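Local coordinates for protein tyrosinase (Burkholderia thailandensis, PDB 5ZRD) that probably hydroxylates monophenols to catechols and oxidises these to quinones at a pair of copper ions, as tyrosinases do, at residues A[31-42]-A[104-115]; A[6-14]-A[393-402]. All coordinates share one frame; numbering follows the deposited sequence.

Contact 1: residues A[31-42]-A[104-115]; sequences DLVRAWVGIQAL and ALQSIVPGVSMP
Leu105 enters helix 31-41 as a knob, its side chain settling among Leu32, Ala35, Trp36 and Ile39. With CG anti to the carbonyl carbon (chi1 -64°), the branch is carried over the indole, where CD2 stands 3.7 Å from the centroid of the Trp36 five-membered ring, 9° off the normal: a CH-pi contact. Leu105 CD1 lies nearer the nitrogen, 3.7 Å from Trp36 NE1. The sulfur of Met114 comes to the edge of that ring, SD 3.9 Å from Trp36 NE1, a Met-aromatic contact; this buried N-H has no hydrogen-bond partner in the model. Ile39 CD1 closes on Leu105 CD2 at 3.5 Å. Small residues let the backbones approach: Ala35 CB packs 3.8 Å from Leu105 CB, and Gly38, having no side chain, leaves its CA open to Ile108 CG1. Val109 lays CG2 on the backbone of the helix, 3.5 Å from Asp31 O and close to Ala35 N. The end of Leu32 presses tightly on the Pro115 ring, Leu32 CD1 3.4 Å from Pro115 CD. Beyond the apolar seam, Arg34 forms a salt bridge with Asp141. The axes of segments 31-41 and 104-108 cross at 103°, 8.1 Å apart at closest, so helix 31-41 lies across the C-terminal end of helix 90-108, while Phe50 of helix 50-57, edge-to-face, and Phe318 of helix 315-334 also pack against Trp36.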
loop_
_atom_site.group_PDB
_atom_site.type_symbol
_atom_site.label_atom_id
_atom_site.label_comp_id
_atom_site.label_asym_id
_atom_site.label_seq_id
_atom_site.Cartn_x
_atom_site.Cartn_y
_atom_site.Cartn_z
ATOM N N ASP A 31 -17.736 38.182 -32.155
ATOM C CA ASP A 31 -16.427 38.111 -31.466
ATOM C C ASP A 31 -16.377 36.930 -30.483
ATOM O O ASP A 31 -15.381 36.186 -30.402
ATOM C CB ASP A 31 -16.130 39.404 -30.704
ATOM C CG ASP A 31 -15.830 40.589 -31.625
ATOM O OD1 ASP A 31 -15.385 40.397 -32.787
ATOM O OD2 ASP A 31 -16.028 41.728 -31.155
ATOM N N LEU A 32 -17.455 36.785 -29.720
ATOM C CA LEU A 32 -17.558 35.701 -28.760
ATOM C C LEU A 32 -17.444 34.356 -29.494
ATOM O O LEU A 32 -16.604 33.539 -29.125
ATOM C CB LEU A 32 -18.883 35.802 -27.995
ATOM C CG LEU A 32 -19.068 34.705 -26.944
ATOM C CD1 LEU A 32 -18.156 34.949 -25.754
ATOM C CD2 LEU A 32 -20.520 34.579 -26.531
ATOM N N VAL A 33 -18.265 34.147 -30.525
ATOM C CA VAL A 33 -18.225 32.886 -31.272
ATOM C C VAL A 33 -16.826 32.688 -31.864
ATOM O O VAL A 33 -16.246 31.606 -31.734
ATOM C CB VAL A 33 -19.332 32.801 -32.341
ATOM C CG1 VAL A 33 -19.072 31.668 -33.323
ATOM C CG2 VAL A 33 -20.713 32.629 -31.714
ATOM N N ARG A 34 -16.265 33.737 -32.465
ATOM C CA ARG A 34 -14.963 33.615 -33.115
ATOM C C ARG A 34 -13.918 33.209 -32.083
ATOM O O ARG A 34 -13.047 32.442 -32.408
ATOM C CB ARG A 34 -14.556 34.916 -33.822
ATOM C CG ARG A 34 -13.129 34.920 -34.373
ATOM C CD ARG A 34 -12.731 36.235 -35.036
ATOM N NE ARG A 34 -13.424 36.394 -36.304
ATOM C CZ ARG A 34 -14.439 37.224 -36.532
ATOM N NH1 ARG A 34 -15.013 37.210 -37.725
ATOM N NH2 ARG A 34 -14.876 38.057 -35.590
ATOM N N ALA A 35 -14.004 33.747 -30.863
ATOM C CA ALA A 35 -13.051 33.419 -29.773
ATOM C C ALA A 35 -13.197 31.955 -29.341
ATOM O O ALA A 35 -12.207 31.264 -29.046
ATOM C CB ALA A 35 -13.291 34.339 -28.597
ATOM N N TRP A 36 -14.442 31.490 -29.279
ATOM C CA TRP A 36 -14.708 30.135 -28.861
ATOM C C TRP A 36 -14.230 29.162 -29.953
ATOM O O TRP A 36 -13.630 28.101 -29.646
ATOM C CB TRP A 36 -16.197 29.962 -28.539
ATOM C CG TRP A 36 -16.538 30.226 -27.111
ATOM C CD1 TRP A 36 -16.970 31.394 -26.545
ATOM C CD2 TRP A 36 -16.478 29.269 -26.052
ATOM N NE1 TRP A 36 -17.179 31.225 -25.201
ATOM C CE2 TRP A 36 -16.868 29.936 -24.872
ATOM C CE3 TRP A 36 -16.115 27.924 -25.992
ATOM C CZ2 TRP A 36 -16.927 29.282 -23.653
ATOM C CZ3 TRP A 36 -16.167 27.278 -24.786
ATOM C CH2 TRP A 36 -16.569 27.954 -23.638
ATOM N N VAL A 37 -14.460 29.514 -31.227
ATOM C CA VAL A 37 -13.886 28.695 -32.322
ATOM C C VAL A 37 -12.364 28.613 -32.133
ATOM O O VAL A 37 -11.766 27.537 -32.109
ATOM C CB VAL A 37 -14.276 29.248 -33.708
ATOM C CG1 VAL A 37 -13.561 28.495 -34.823
ATOM C CG2 VAL A 37 -15.784 29.207 -33.927
ATOM N N GLY A 38 -11.735 29.750 -31.895
ATOM C CA GLY A 38 -10.282 29.769 -31.751
ATOM C C GLY A 38 -9.764 28.924 -30.600
ATOM O O GLY A 38 -8.784 28.186 -30.770
ATOM N N ILE A 39 -10.371 29.014 -29.410
ATOM C CA ILE A 39 -9.825 28.225 -28.252
ATOM C C ILE A 39 -10.122 26.738 -28.462
ATOM O O ILE A 39 -9.356 25.883 -28.018
ATOM C CB ILE A 39 -10.290 28.749 -26.869
ATOM C CG1 ILE A 39 -11.790 28.577 -26.596
ATOM C CG2 ILE A 39 -9.859 30.202 -26.659
ATOM C CD1 ILE A 39 -12.152 28.636 -25.104
ATOM N N GLN A 40 -11.199 26.423 -29.176
ATOM C CA GLN A 40 -11.509 25.008 -29.474
ATOM C C GLN A 40 -10.493 24.453 -30.481
ATOM O O GLN A 40 -10.268 23.258 -30.480
ATOM C CB GLN A 40 -12.963 24.852 -29.934
ATOM C CG GLN A 40 -13.917 24.843 -28.751
ATOM C CD GLN A 40 -15.393 24.737 -29.034
ATOM O OE1 GLN A 40 -15.842 24.555 -30.166
ATOM N NE2 GLN A 40 -16.169 24.856 -27.966
ATOM N N ALA A 41 -9.827 25.301 -31.283
ATOM C CA ALA A 41 -8.945 24.776 -32.334
ATOM C C ALA A 41 -7.495 24.765 -31.857
ATOM O O ALA A 41 -6.643 24.269 -32.554
ATOM C CB ALA A 41 -9.086 25.587 -33.592
ATOM N N LEU A 42 -7.185 25.290 -30.684
ATOM C CA LEU A 42 -5.802 25.192 -30.252
ATOM C C LEU A 42 -5.493 23.740 -29.907
ATOM O O LEU A 42 -6.345 23.052 -29.468
ATOM C CB LEU A 42 -5.565 26.124 -29.058
ATOM C CG LEU A 42 -5.491 27.604 -29.434
ATOM C CD1 LEU A 42 -5.737 28.496 -28.224
ATOM C CD2 LEU A 42 -4.143 27.928 -30.096
ATOM N N ALA A 104 -8.051 33.141 -22.132
ATOM C CA ALA A 104 -7.906 32.322 -23.338
ATOM C C ALA A 104 -8.773 32.850 -24.480
ATOM O O ALA A 104 -8.303 32.897 -25.605
ATOM C CB ALA A 104 -8.267 30.897 -23.034
ATOM N N LEU A 105 -10.017 33.219 -24.238
ATOM C CA LEU A 105 -10.800 33.734 -25.348
ATOM C C LEU A 105 -10.106 34.998 -25.902
ATOM O O LEU A 105 -10.190 35.288 -27.102
ATOM C CB LEU A 105 -12.238 34.059 -24.931
ATOM C CG LEU A 105 -13.128 32.908 -24.474
ATOM C CD1 LEU A 105 -14.450 33.465 -23.986
ATOM C CD2 LEU A 105 -13.399 31.900 -25.582
ATOM N N GLN A 106 -9.432 35.734 -25.023
ATOM C CA GLN A 106 -8.906 37.072 -25.337
ATOM C C GLN A 106 -7.633 36.965 -26.197
ATOM O O GLN A 106 -7.303 37.883 -26.964
ATOM C CB GLN A 106 -8.637 37.850 -24.047
ATOM C CG GLN A 106 -9.835 38.644 -23.545
ATOM C CD GLN A 106 -9.603 39.281 -22.192
ATOM O OE1 GLN A 106 -8.553 39.104 -21.565
ATOM N NE2 GLN A 106 -10.594 40.023 -21.721
ATOM N N SER A 107 -6.953 35.835 -26.066
ATOM C CA SER A 107 -5.820 35.462 -26.889
ATOM C C SER A 107 -6.232 35.237 -28.350
ATOM O O SER A 107 -5.376 35.286 -29.195
ATOM C CB SER A 107 -5.142 34.232 -26.364
ATOM O OG SER A 107 -5.872 33.089 -26.776
ATOM N N ILE A 108 -7.492 34.955 -28.632
ATOM C CA ILE A 108 -7.986 34.869 -29.977
ATOM C C ILE A 108 -8.543 36.232 -30.374
ATOM O O ILE A 108 -8.167 36.775 -31.404
ATOM C CB ILE A 108 -9.076 33.782 -30.102
ATOM C CG1 ILE A 108 -8.627 32.402 -29.601
ATOM C CG2 ILE A 108 -9.639 33.716 -31.521
ATOM C CD1 ILE A 108 -7.201 32.036 -29.930
ATOM N N VAL A 109 -9.494 36.743 -29.593
ATOM C CA VAL A 109 -10.124 38.044 -29.875
ATOM C C VAL A 109 -9.815 39.002 -28.713
ATOM O O VAL A 109 -10.468 38.894 -27.665
ATOM C CB VAL A 109 -11.644 37.943 -30.034
ATOM C CG1 VAL A 109 -12.248 39.321 -30.193
ATOM C CG2 VAL A 109 -12.066 37.018 -31.165
ATOM N N PRO A 110 -8.862 39.970 -28.908
ATOM C CA PRO A 110 -8.477 40.849 -27.782
ATOM C C PRO A 110 -9.636 41.651 -27.169
ATOM O O PRO A 110 -10.575 42.096 -27.889
ATOM C CB PRO A 110 -7.369 41.738 -28.383
ATOM C CG PRO A 110 -6.659 40.760 -29.310
ATOM C CD PRO A 110 -7.839 40.076 -29.984
ATOM N N GLY A 111 -9.587 41.776 -25.820
ATOM C CA GLY A 111 -10.624 42.505 -25.058
ATOM C C GLY A 111 -12.021 41.890 -25.194
ATOM O O GLY A 111 -13.022 42.565 -24.904
ATOM N N VAL A 112 -12.164 40.632 -25.614
ATOM C CA VAL A 112 -13.530 40.047 -25.604
ATOM C C VAL A 112 -13.861 39.708 -24.134
ATOM O O VAL A 112 -12.943 39.458 -23.309
ATOM C CB VAL A 112 -13.686 38.821 -26.528
ATOM C CG1 VAL A 112 -13.038 37.586 -25.949
ATOM C CG2 VAL A 112 -15.143 38.511 -26.832
ATOM N N SER A 113 -15.154 39.723 -23.830
ATOM C CA SER A 113 -15.703 39.410 -22.498
ATOM C C SER A 113 -16.618 38.177 -22.554
ATOM O O SER A 113 -17.476 38.005 -23.463
ATOM C CB SER A 113 -16.463 40.597 -21.917
ATOM O OG SER A 113 -15.559 41.654 -21.614
ATOM N N MET A 114 -16.466 37.357 -21.526
ATOM C CA MET A 114 -17.289 36.187 -21.370
ATOM C C MET A 114 -18.643 36.629 -20.820
ATOM O O MET A 114 -18.707 37.150 -19.725
ATOM C CB MET A 114 -16.620 35.205 -20.402
ATOM C CG MET A 114 -17.407 33.926 -20.191
ATOM S SD MET A 114 -17.556 32.919 -21.689
ATOM C CE MET A 114 -19.171 32.197 -21.405
ATOM N N PRO A 115 -19.721 36.433 -21.580
ATOM C CA PRO A 115 -21.014 36.846 -21.070
ATOM C C PRO A 115 -21.592 35.781 -20.137
ATOM O O PRO A 115 -20.977 34.714 -19.981
ATOM C CB PRO A 115 -21.921 36.963 -22.303
ATOM C CG PRO A 115 -21.334 35.973 -23.269
ATOM C CD PRO A 115 -19.860 35.856 -22.928
#

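Contact 2: residues A[6-14]-A[393-402]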
loop_
_atom_site.group_PDB
_atom_site.type_symbol
_atom_site.label_atom_id
_atom_site.label_comp_id
_atom_site.label_asym_id
_atom_site.label_seq_id
_atom_site.Cartn_x
_atom_site.Cartn_y
_atom_site.Cartn_z
ATOM N N ASN A 6 -8.436 51.317 -13.957
ATOM C CA ASN A 6 -9.072 51.532 -15.300
ATOM C C ASN A 6 -10.545 51.094 -15.277
ATOM O O ASN A 6 -10.946 50.220 -14.482
ATOM C CB ASN A 6 -8.365 50.771 -16.429
ATOM C CG ASN A 6 -6.862 50.954 -16.417
ATOM O OD1 ASN A 6 -6.128 50.040 -16.043
ATOM N ND2 ASN A 6 -6.400 52.141 -16.783
ATOM N N ALA A 7 -11.335 51.686 -16.174
ATOM C CA ALA A 7 -12.760 51.390 -16.271
ATOM C C ALA A 7 -12.969 49.896 -16.573
ATOM O O ALA A 7 -12.383 49.354 -17.514
ATOM C CB ALA A 7 -13.407 52.248 -17.326
ATOM N N PRO A 8 -13.821 49.223 -15.775
ATOM C CA PRO A 8 -13.991 47.764 -15.961
ATOM C C PRO A 8 -14.569 47.392 -17.337
ATOM O O PRO A 8 -15.494 48.054 -17.797
ATOM C CB PRO A 8 -14.985 47.329 -14.862
ATOM C CG PRO A 8 -15.224 48.572 -14.023
ATOM C CD PRO A 8 -14.898 49.747 -14.919
ATOM N N ARG A 9 -14.048 46.341 -17.975
ATOM C CA ARG A 9 -14.834 45.618 -19.016
ATOM C C ARG A 9 -16.173 45.137 -18.446
ATOM O O ARG A 9 -16.265 44.771 -17.266
ATOM C CB ARG A 9 -14.146 44.336 -19.479
ATOM C CG ARG A 9 -12.831 44.530 -20.215
ATOM C CD ARG A 9 -12.449 43.215 -20.860
ATOM N NE ARG A 9 -11.850 42.357 -19.858
ATOM C CZ ARG A 9 -12.475 41.367 -19.222
ATOM N NH1 ARG A 9 -13.713 41.005 -19.554
ATOM N NH2 ARG A 9 -11.826 40.737 -18.264
ATOM N N VAL A 10 -17.185 45.100 -19.287
ATOM C CA VAL A 10 -18.522 44.769 -18.870
ATOM C C VAL A 10 -18.919 43.401 -19.440
ATOM O O VAL A 10 -19.215 43.299 -20.609
ATOM C CB VAL A 10 -19.523 45.851 -19.313
ATOM C CG1 VAL A 10 -20.911 45.579 -18.744
ATOM C CG2 VAL A 10 -19.043 47.241 -18.908
ATOM N N ARG A 11 -18.953 42.386 -18.562
ATOM C CA ARG A 11 -19.582 41.083 -18.839
ATOM C C ARG A 11 -21.079 41.304 -18.981
ATOM O O ARG A 11 -21.675 41.832 -18.059
ATOM C CB ARG A 11 -19.301 40.066 -17.729
ATOM C CG ARG A 11 -17.909 39.463 -17.819
ATOM C CD ARG A 11 -17.631 38.344 -16.857
ATOM N NE ARG A 11 -16.229 37.951 -16.898
ATOM C CZ ARG A 11 -15.696 37.049 -16.069
ATOM N NH1 ARG A 11 -16.450 36.484 -15.135
ATOM N NH2 ARG A 11 -14.415 36.729 -16.154
ATOM N N ARG A 12 -21.655 40.893 -20.117
ATOM C CA ARG A 12 -23.058 41.166 -20.410
ATOM C C ARG A 12 -23.870 39.861 -20.557
ATOM O O ARG A 12 -23.339 38.736 -20.718
ATOM C CB ARG A 12 -23.185 42.013 -21.680
ATOM C CG ARG A 12 -22.656 43.432 -21.543
ATOM C CD ARG A 12 -23.116 44.345 -22.673
ATOM N NE ARG A 12 -22.611 45.708 -22.515
ATOM C CZ ARG A 12 -22.969 46.564 -21.543
ATOM N NH1 ARG A 12 -24.025 46.317 -20.774
ATOM N NH2 ARG A 12 -22.246 47.660 -21.338
ATOM N N SER A 13 -25.175 40.025 -20.460
ATOM C CA SER A 13 -26.101 38.915 -20.611
ATOM C C SER A 13 -26.049 38.378 -22.050
ATOM O O SER A 13 -26.191 39.152 -22.996
ATOM C CB SER A 13 -27.501 39.328 -20.250
ATOM O OG SER A 13 -28.446 38.402 -20.761
ATOM N N VAL A 14 -25.892 37.055 -22.190
ATOM C CA VAL A 14 -25.820 36.401 -23.490
ATOM C C VAL A 14 -27.115 36.669 -24.261
ATOM O O VAL A 14 -27.102 36.842 -25.479
ATOM C CB VAL A 14 -25.518 34.891 -23.373
ATOM C CG1 VAL A 14 -26.763 34.031 -23.461
ATOM C CG2 VAL A 14 -24.538 34.452 -24.449
ATOM N N GLU A 393 -13.766 44.385 -9.982
ATOM C CA GLU A 393 -13.478 45.654 -10.706
ATOM C C GLU A 393 -12.030 46.093 -10.400
ATOM O O GLU A 393 -11.215 46.221 -11.309
ATOM C CB GLU A 393 -14.504 46.725 -10.334
ATOM C CG GLU A 393 -15.928 46.370 -10.720
ATOM C CD GLU A 393 -17.041 47.286 -10.197
ATOM O OE1 GLU A 393 -16.805 48.001 -9.189
ATOM O OE2 GLU A 393 -18.169 47.274 -10.781
ATOM N N ARG A 394 -11.658 46.157 -9.128
ATOM C CA ARG A 394 -10.323 46.662 -8.719
ATOM C C ARG A 394 -9.230 45.629 -8.956
ATOM O O ARG A 394 -8.115 46.027 -9.208
ATOM C CB ARG A 394 -10.274 47.076 -7.243
ATOM C CG ARG A 394 -11.352 48.082 -6.858
ATOM C CD ARG A 394 -11.303 48.513 -5.398
ATOM N NE ARG A 394 -12.358 49.491 -5.148
ATOM C CZ ARG A 394 -12.349 50.781 -5.537
ATOM N NH1 ARG A 394 -11.201 51.391 -5.827
ATOM N NH2 ARG A 394 -13.503 51.444 -5.623
ATOM N N GLN A 395 -9.485 44.329 -8.828
ATOM C CA GLN A 395 -8.364 43.380 -8.945
ATOM C C GLN A 395 -8.352 42.667 -10.316
ATOM O O GLN A 395 -7.285 42.210 -10.743
ATOM C CB GLN A 395 -8.393 42.380 -7.792
ATOM C CG GLN A 395 -8.182 42.989 -6.412
ATOM C CD GLN A 395 -8.483 41.985 -5.317
ATOM O OE1 GLN A 395 -9.639 41.675 -5.027
ATOM N NE2 GLN A 395 -7.448 41.445 -4.699
ATOM N N LEU A 396 -9.484 42.512 -11.006
ATOM C CA LEU A 396 -9.521 41.665 -12.233
ATOM C C LEU A 396 -9.963 42.483 -13.467
ATOM O O LEU A 396 -9.924 41.984 -14.587
ATOM C CB LEU A 396 -10.467 40.471 -12.015
ATOM C CG LEU A 396 -10.086 39.464 -10.927
ATOM C CD1 LEU A 396 -11.085 38.324 -10.897
ATOM C CD2 LEU A 396 -8.686 38.897 -11.111
ATOM N N GLY A 397 -10.401 43.721 -13.286
ATOM C CA GLY A 397 -10.597 44.620 -14.415
ATOM C C GLY A 397 -11.941 44.416 -15.107
ATOM O O GLY A 397 -12.068 44.799 -16.269
ATOM N N PHE A 398 -12.959 43.846 -14.434
ATOM C CA PHE A 398 -14.281 43.671 -15.092
ATOM C C PHE A 398 -15.424 43.798 -14.072
ATOM O O PHE A 398 -15.232 43.754 -12.863
ATOM C CB PHE A 398 -14.319 42.332 -15.831
ATOM C CG PHE A 398 -14.556 41.124 -14.963
ATOM C CD1 PHE A 398 -15.852 40.730 -14.631
ATOM C CD2 PHE A 398 -13.502 40.382 -14.476
ATOM C CE1 PHE A 398 -16.080 39.624 -13.823
ATOM C CE2 PHE A 398 -13.738 39.256 -13.694
ATOM C CZ PHE A 398 -15.019 38.905 -13.332
ATOM N N THR A 399 -16.609 43.958 -14.613
ATOM C CA THR A 399 -17.811 44.092 -13.857
ATOM C C THR A 399 -18.940 43.371 -14.607
ATOM O O THR A 399 -18.759 42.902 -15.745
ATOM C CB THR A 399 -18.172 45.564 -13.679
ATOM O OG1 THR A 399 -19.100 45.680 -12.592
ATOM C CG2 THR A 399 -18.748 46.165 -14.947
ATOM N N TYR A 400 -20.093 43.295 -13.964
ATOM C CA TYR A 400 -21.258 42.622 -14.510
ATOM C C TYR A 400 -22.194 43.728 -14.952
ATOM O O TYR A 400 -22.434 44.650 -14.219
ATOM C CB TYR A 400 -21.893 41.615 -13.528
ATOM C CG TYR A 400 -21.112 40.322 -13.474
ATOM C CD1 TYR A 400 -21.189 39.410 -14.512
ATOM C CD2 TYR A 400 -20.193 40.063 -12.471
ATOM C CE1 TYR A 400 -20.430 38.246 -14.528
ATOM C CE2 TYR A 400 -19.403 38.924 -12.481
ATOM C CZ TYR A 400 -19.536 38.001 -13.507
ATOM O OH TYR A 400 -18.760 36.884 -13.566
ATOM N N GLY A 401 -22.649 43.629 -16.182
ATOM C CA GLY A 401 -23.702 44.480 -16.613
ATOM C C GLY A 401 -24.952 44.191 -15.817
ATOM O O GLY A 401 -24.926 43.409 -14.907
ATOM N N PRO A 402 -26.037 44.839 -16.177
ATOM C CA PRO A 402 -27.299 44.646 -15.516
ATOM C C PRO A 402 -27.935 43.290 -15.850
ATOM O O PRO A 402 -27.876 42.839 -16.997
ATOM C CB PRO A 402 -28.188 45.785 -16.063
ATOM C CG PRO A 402 -27.583 46.076 -17.433
ATOM C CD PRO A 402 -26.098 45.873 -17.226
HETATM O O HOH W 1 -9.278 41.546 -17.217
#
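Tyr400 OH is gripped by Arg11 and Asp324: Arg11 NH1 donates to it at 2.8 Å in a bent bond (N-H...O angle 136°), the oxygen 16° out of the guanidinium plane, and Asp324 OD2 of helix 315-334 is its other hydrogen-bond partner. Arg11 and Tyr400 run side by side, and the extended arginine chain, with CG anti to the carbonyl carbon, lets its aliphatic part pass the phenol before the guanidinium spreads over Phe398. There the two flat groups stack, centres 3.6 Å apart and planes at 17°, a cation-pi contact. Arginine suits this buried place because one flat group can cover a ring while its N-H groups bond outward; NH2 makes a salt bridge with Glu102 OE1, which should offset its charge. Arg9 lays its guanidinium over Phe398 CB; a water bridges its NH2 to Leu396 O, and NH1 is held by Ser113 and Glu102. On the other sheet face Val10 CG2 lies beside Thr399 CG2, and Pro8 CB packs 3.8 Å from Thr399 CB. Thr399 OG1 donates at 2.6 Å to the anti lone pair of Glu393 OE2, which ties the strand back to the preceding, weakly bonded helical turn. Gly397, with positive phi, lets the chain leave that turn. Backbone bonds then alternate, Arg9 N to Gly397 O, Thr399 N to Arg9 O, Arg11 N to Thr399 O and Gly401 N to Arg11 O, the pattern of a two-stranded parallel beta-sheet, here joining the N-terminal segment to a strand nearly 400 residues later.

In the fold
Both contacts are partly buried and lie on the same side of the chain's centre, about 17 Å apart between centres. Contact 1 is a largely apolar helix crossing, held by shape; contact 2 is a backbone-bonded sheet whose Arg9, Phe398, Arg11 and Tyr400 face carries two arginines, their charge probably offset by acidic residues. Helices 90-108 and 315-334, which carry copper ligands His94 and His320, border both. In sequence, contact 1 is nested within the loop that contact 2 closes. The two also touch directly, through Ser113 and Arg9, and Glu102 joins them by accepting from Met114 N as well. Met114 and Tyr400 each come about 8 Å from His320, side chain to side chain.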